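Local structure of folylpolyglutamate synthase (FolC) (Helicobacter pylori, 6K8C) at residues 83-88 / 276-281; 373-376 / 380-383. The protein probably adds glutamate to dihydropteroate and, at the expense of ATP, lengthens the polyglutamate tail of reduced folates. All coordinates share one frame; numbering follows the deposited sequence.

Contact 1 of 2, residues 83-88 / 276-281; sequences HVFEFR and ELLSPN
Phe85 reaches across from a loop of the middle domain and sets the far end of its ring between Leu278 and Glu276 on an edge strand of the glutamate ligase domain. The apolar part is small: CE1 of Phe85 lies 4.0 Å from CD1 of Leu278, and the leucine chain crosses the ring obliquely. Leu278 carries CG anti to its backbone N (chi1 -179°), and the rotation about CB-CG then turns CD1 to the ring. Ile272 and the ring of Tyr386, which meets Phe85 edge-to-face, add to this apolar patch, and Tyr389 packs on Leu278.

A carboxylate approaches the ring obliquely near CE2 of Phe85, which is 3.5 Å from OE1 of Glu276. The two side chains come from opposite directions, and their ring and carboxylate planes are turned 37° apart. The sister oxygen OE2 accepts a hydrogen bond from the backbone N of Gly273, which ties down the head of the glutamate.

FolC has the two-domain plan of the Mur ligase family, an ATP-binding domain of P-loop type joined to a C-terminal glutamate ligase domain, and this contact bridges the two at the surface. Within 276-281, Leu278 and Ser279 form a classic beta bulge facing the start of strand 282-285.

Polar bonds shape each segment internally. NE of Arg88 makes a salt bridge of 2.9 Å to OE1 of Glu86, on the syn side and tilted 23° out of the carboxylate plane, with the oxygen in the guanidinium plane. OG of Ser279 donates to OD1 of Asn281 over 2.7 Å, in the carbonyl plane. On the loop, the carboxylate of Glu89 accepts bonds from the backbone N atoms of Val84, Phe85 and Glu86.

Contact 2 of 2, residues 373-376 / 380-383; sequences YLVY and LVAN
Strand 373-376 and the first turn of helix 379-390 come closest at Val375 and Ala382, whose CA atoms stand 6.3 Å apart, and no hydrogen bond joins the two segments. The side chain of Val375 points from the strand toward the helix. Its CG1 methyl, anti to the backbone N (chi1 174°), does the touching: it lies 4.0 Å from CG1 of Val381 and 4.1 Å from CA of Ala382, and thus rests against both a branched side chain and the helix backbone. The two valines meet at an oblique angle, one methyl of each making the contact.

Val381 also points back to the strand. The same CG1 approaches the carbonyl at the strand's end, 3.6 Å from O of Tyr376, a van der Waals contact between the methyl and the carbonyl oxygen.

Strand 373-376 lies inside the mixed sheet of the glutamate ligase domain, with parallel neighbours 282-285 and 308-312, and the chain passes from it through a short turn into the helix, which packs on one face of the sheet. Helix 290-303 covers the other face: Leu374 packs against Leu296 and Ile300, and Tyr376, whose CB is directed away from 380-383, reaches Ala293 and Leu296. The phenol OH of Tyr376 is hydrogen-bonded to OG of Ser292 and to the backbone N of Asn289, so this buried polar group is satisfied on that far side.

Ile284 of the adjacent strand touches Val375 and Ala382 alike, extending the apolar layer beneath the helix. At the helix start, the backbone N of Val381 is hydrogen-bonded to OG of Ser378, while Asn313 and Leu339 border the Val381 side chain.

From the N terminus, the chain first lays down the loop 83-88 between strands 76-79 and 91-93 of the middle domain. Contact 1 closes some 190 residues later at strand 276-279, an outer strand of the C-terminal sheet. Contact 2 opens only after that and closes a short loop from strand 373-376 into helix 379-390; the two are therefore in series, neither nested nor crossed, with centres about 10 Å apart. They touch directly. Tyr373 N and Asn281 O probably form a hydrogen bond between the turn ahead of strand 282-285 and the start of strand 373-376, whereas Asn383 ND2 and Val84 O probably form one between the C-terminal helix and the middle-domain loop.

Contact 1 of 2, residues 83-88 / 276-281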
loop_
_atom_site.group_PDB
_atom_site.type_symbol
_atom_site.label_atom_id
_atom_site.label_comp_id
_atom_site.label_asym_id
_atom_site.label_seq_id
_atom_site.Cartn_x
_atom_site.Cartn_y
_atom_site.Cartn_z
ATOM N N HIS A 83 -7.278 2.589 1.994
ATOM C CA HIS A 83 -7.403 2.021 3.325
ATOM C C HIS A 83 -8.308 0.800 3.270
ATOM O O HIS A 83 -9.073 0.606 2.321
ATOM C CB HIS A 83 -7.932 3.053 4.334
ATOM C CG HIS A 83 -9.306 3.560 4.028
ATOM N ND1 HIS A 83 -9.530 4.757 3.382
ATOM C CD2 HIS A 83 -10.529 3.050 4.309
ATOM C CE1 HIS A 83 -10.832 4.953 3.262
ATOM N NE2 HIS A 83 -11.460 3.932 3.818
ATOM N N VAL A 84 -8.194 -0.042 4.293
ATOM C CA VAL A 84 -8.993 -1.259 4.374
ATOM C C VAL A 84 -10.271 -0.986 5.153
ATOM O O VAL A 84 -11.379 -1.177 4.640
ATOM C CB VAL A 84 -8.203 -2.405 5.029
ATOM C CG1 VAL A 84 -9.072 -3.652 5.117
ATOM C CG2 VAL A 84 -6.924 -2.682 4.253
ATOM N N PHE A 85 -10.122 -0.553 6.402
ATOM C CA PHE A 85 -11.244 -0.355 7.308
ATOM C C PHE A 85 -11.539 1.111 7.581
ATOM O O PHE A 85 -12.691 1.530 7.467
ATOM C CB PHE A 85 -10.987 -1.080 8.638
ATOM C CG PHE A 85 -10.594 -2.525 8.476
ATOM C CD1 PHE A 85 -11.532 -3.475 8.100
ATOM C CD2 PHE A 85 -9.290 -2.931 8.703
ATOM C CE1 PHE A 85 -11.174 -4.806 7.952
ATOM C CE2 PHE A 85 -8.926 -4.263 8.557
ATOM C CZ PHE A 85 -9.873 -5.199 8.180
ATOM N N GLU A 86 -10.528 1.903 7.944
ATOM C CA GLU A 86 -10.732 3.300 8.310
ATOM C C GLU A 86 -9.788 4.192 7.523
ATOM O O GLU A 86 -8.656 3.807 7.216
ATOM C CB GLU A 86 -10.496 3.564 9.806
ATOM C CG GLU A 86 -11.202 2.633 10.763
ATOM C CD GLU A 86 -10.558 2.650 12.134
ATOM O OE1 GLU A 86 -10.225 3.753 12.618
ATOM O OE2 GLU A 86 -10.377 1.567 12.725
ATOM N N PHE A 87 -10.264 5.409 7.240
ATOM C CA PHE A 87 -9.464 6.407 6.531
ATOM C C PHE A 87 -8.139 6.686 7.235
ATOM O O PHE A 87 -7.118 6.921 6.579
ATOM C CB PHE A 87 -10.272 7.707 6.391
ATOM C CG PHE A 87 -9.534 8.823 5.690
ATOM C CD1 PHE A 87 -9.393 8.822 4.311
ATOM C CD2 PHE A 87 -8.997 9.878 6.410
ATOM C CE1 PHE A 87 -8.722 9.845 3.660
ATOM C CE2 PHE A 87 -8.324 10.911 5.765
ATOM C CZ PHE A 87 -8.185 10.892 4.387
ATOM N N ARG A 88 -8.131 6.683 8.572
ATOM C CA ARG A 88 -6.915 7.099 9.265
ATOM C C ARG A 88 -5.773 6.095 9.129
ATOM O O ARG A 88 -4.648 6.425 9.516
ATOM C CB ARG A 88 -7.197 7.369 10.745
ATOM C CG ARG A 88 -7.516 6.141 11.570
ATOM C CD ARG A 88 -8.115 6.559 12.905
ATOM N NE ARG A 88 -8.231 5.434 13.827
ATOM C CZ ARG A 88 -7.517 5.304 14.938
ATOM N NH1 ARG A 88 -7.691 4.245 15.715
ATOM N NH2 ARG A 88 -6.631 6.233 15.276
ATOM N N GLU A 276 -4.804 -10.616 8.446
ATOM C CA GLU A 276 -5.421 -10.005 9.615
ATOM C C GLU A 276 -6.637 -10.810 10.055
ATOM O O GLU A 276 -7.543 -11.062 9.255
ATOM C CB GLU A 276 -5.830 -8.564 9.319
ATOM C CG GLU A 276 -6.482 -7.857 10.505
ATOM C CD GLU A 276 -6.090 -6.400 10.594
ATOM O OE1 GLU A 276 -6.890 -5.601 11.120
ATOM O OE2 GLU A 276 -4.979 -6.053 10.139
ATOM N N LEU A 277 -6.651 -11.209 11.322
ATOM C CA LEU A 277 -7.798 -11.900 11.905
ATOM C C LEU A 277 -8.802 -10.849 12.348
ATOM O O LEU A 277 -8.670 -10.268 13.427
ATOM C CB LEU A 277 -7.366 -12.772 13.077
ATOM C CG LEU A 277 -7.223 -14.281 12.877
ATOM C CD1 LEU A 277 -7.057 -14.966 14.223
ATOM C CD2 LEU A 277 -8.404 -14.867 12.117
ATOM N N LEU A 278 -9.805 -10.585 11.506
ATOM C CA LEU A 278 -10.866 -9.656 11.892
ATOM C C LEU A 278 -11.670 -10.194 13.066
ATOM O O LEU A 278 -12.106 -9.427 13.931
ATOM C CB LEU A 278 -11.785 -9.387 10.700
ATOM C CG LEU A 278 -12.952 -8.420 10.918
ATOM C CD1 LEU A 278 -12.445 -7.001 11.104
ATOM C CD2 LEU A 278 -13.931 -8.490 9.757
ATOM N N SER A 279 -11.862 -11.501 13.115
ATOM C CA SER A 279 -12.630 -12.150 14.165
ATOM C C SER A 279 -12.049 -13.539 14.338
ATOM O O SER A 279 -11.150 -13.938 13.584
ATOM C CB SER A 279 -14.121 -12.197 13.806
ATOM O OG SER A 279 -14.368 -13.150 12.792
ATOM N N PRO A 280 -12.503 -14.299 15.342
ATOM C CA PRO A 280 -11.979 -15.667 15.485
ATOM C C PRO A 280 -12.130 -16.520 14.233
ATOM O O PRO A 280 -11.337 -17.449 14.034
ATOM C CB PRO A 280 -12.795 -16.238 16.650
ATOM C CG PRO A 280 -13.156 -15.052 17.461
ATOM C CD PRO A 280 -13.336 -13.913 16.500
ATOM N N ASN A 281 -13.113 -16.232 13.377
ATOM C CA ASN A 281 -13.394 -17.074 12.219
ATOM C C ASN A 281 -13.261 -16.342 10.888
ATOM O O ASN A 281 -13.689 -16.880 9.860
ATOM C CB ASN A 281 -14.798 -17.682 12.333
ATOM C CG ASN A 281 -15.900 -16.654 12.148
ATOM O OD1 ASN A 281 -15.717 -15.476 12.443
ATOM N ND2 ASN A 281 -17.055 -17.099 11.657
#

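Contact 2 of 2, residues 373-376 / 380-383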
loop_
_atom_site.group_PDB
_atom_site.type_symbol
_atom_site.label_atom_id
_atom_site.label_comp_id
_atom_site.label_asym_id
_atom_site.label_seq_id
_atom_site.Cartn_x
_atom_site.Cartn_y
_atom_site.Cartn_z
ATOM N N TYR A 373 -13.325 -18.503 7.482
ATOM C CA TYR A 373 -13.283 -17.832 6.190
ATOM C C TYR A 373 -11.967 -17.100 5.993
ATOM O O TYR A 373 -11.416 -16.534 6.942
ATOM C CB TYR A 373 -14.423 -16.817 6.048
ATOM C CG TYR A 373 -15.802 -17.405 6.200
ATOM C CD1 TYR A 373 -16.403 -17.496 7.449
ATOM C CD2 TYR A 373 -16.514 -17.856 5.094
ATOM C CE1 TYR A 373 -17.670 -18.029 7.599
ATOM C CE2 TYR A 373 -17.791 -18.395 5.232
ATOM C CZ TYR A 373 -18.362 -18.476 6.492
ATOM O OH TYR A 373 -19.623 -19.003 6.657
ATOM N N LEU A 374 -11.480 -17.106 4.752
ATOM C CA LEU A 374 -10.471 -16.167 4.284
ATOM C C LEU A 374 -11.122 -15.235 3.273
ATOM O O LEU A 374 -11.724 -15.697 2.296
ATOM C CB LEU A 374 -9.270 -16.884 3.645
ATOM C CG LEU A 374 -8.282 -15.985 2.880
ATOM C CD1 LEU A 374 -7.660 -14.939 3.797
ATOM C CD2 LEU A 374 -7.187 -16.810 2.187
ATOM N N VAL A 375 -11.025 -13.931 3.523
ATOM C CA VAL A 375 -11.465 -12.899 2.593
ATOM C C VAL A 375 -10.223 -12.385 1.877
ATOM O O VAL A 375 -9.280 -11.917 2.524
ATOM C CB VAL A 375 -12.203 -11.765 3.324
ATOM C CG1 VAL A 375 -12.529 -10.622 2.366
ATOM C CG2 VAL A 375 -13.467 -12.302 3.995
ATOM N N TYR A 376 -10.207 -12.478 0.549
ATOM C CA TYR A 376 -8.966 -12.324 -0.194
ATOM C C TYR A 376 -9.243 -11.803 -1.596
ATOM O O TYR A 376 -10.220 -12.194 -2.239
ATOM C CB TYR A 376 -8.236 -13.669 -0.269
ATOM C CG TYR A 376 -6.883 -13.667 -0.931
ATOM C CD1 TYR A 376 -5.844 -12.885 -0.447
ATOM C CD2 TYR A 376 -6.625 -14.496 -2.014
ATOM C CE1 TYR A 376 -4.588 -12.911 -1.048
ATOM C CE2 TYR A 376 -5.381 -14.524 -2.618
ATOM C CZ TYR A 376 -4.365 -13.734 -2.131
ATOM O OH TYR A 376 -3.120 -13.774 -2.732
ATOM N N LEU A 380 -10.399 -3.741 -2.577
ATOM C CA LEU A 380 -11.826 -3.610 -2.851
ATOM C C LEU A 380 -12.612 -4.764 -2.243
ATOM O O LEU A 380 -13.639 -4.553 -1.587
ATOM C CB LEU A 380 -12.063 -3.531 -4.361
ATOM C CG LEU A 380 -13.488 -3.725 -4.881
ATOM C CD1 LEU A 380 -14.413 -2.639 -4.350
ATOM C CD2 LEU A 380 -13.504 -3.743 -6.405
ATOM N N VAL A 381 -12.139 -5.995 -2.449
ATOM C CA VAL A 381 -12.837 -7.159 -1.910
ATOM C C VAL A 381 -12.917 -7.079 -0.391
ATOM O O VAL A 381 -13.971 -7.336 0.204
ATOM C CB VAL A 381 -12.147 -8.457 -2.371
ATOM C CG1 VAL A 381 -12.540 -9.618 -1.473
ATOM C CG2 VAL A 381 -12.500 -8.761 -3.816
ATOM N N ALA A 382 -11.813 -6.705 0.260
ATOM C CA ALA A 382 -11.801 -6.671 1.718
ATOM C C ALA A 382 -12.673 -5.545 2.250
ATOM O O ALA A 382 -13.410 -5.729 3.226
ATOM C CB ALA A 382 -10.371 -6.524 2.232
ATOM N N ASN A 383 -12.603 -4.368 1.624
ATOM C CA ASN A 383 -13.387 -3.237 2.112
ATOM C C ASN A 383 -14.876 -3.440 1.848
ATOM O O ASN A 383 -15.713 -3.080 2.684
ATOM C CB ASN A 383 -12.893 -1.939 1.474
ATOM C CG ASN A 383 -13.778 -0.757 1.809
ATOM O OD1 ASN A 383 -14.648 -0.380 1.025
ATOM N ND2 ASN A 383 -13.570 -0.174 2.985
#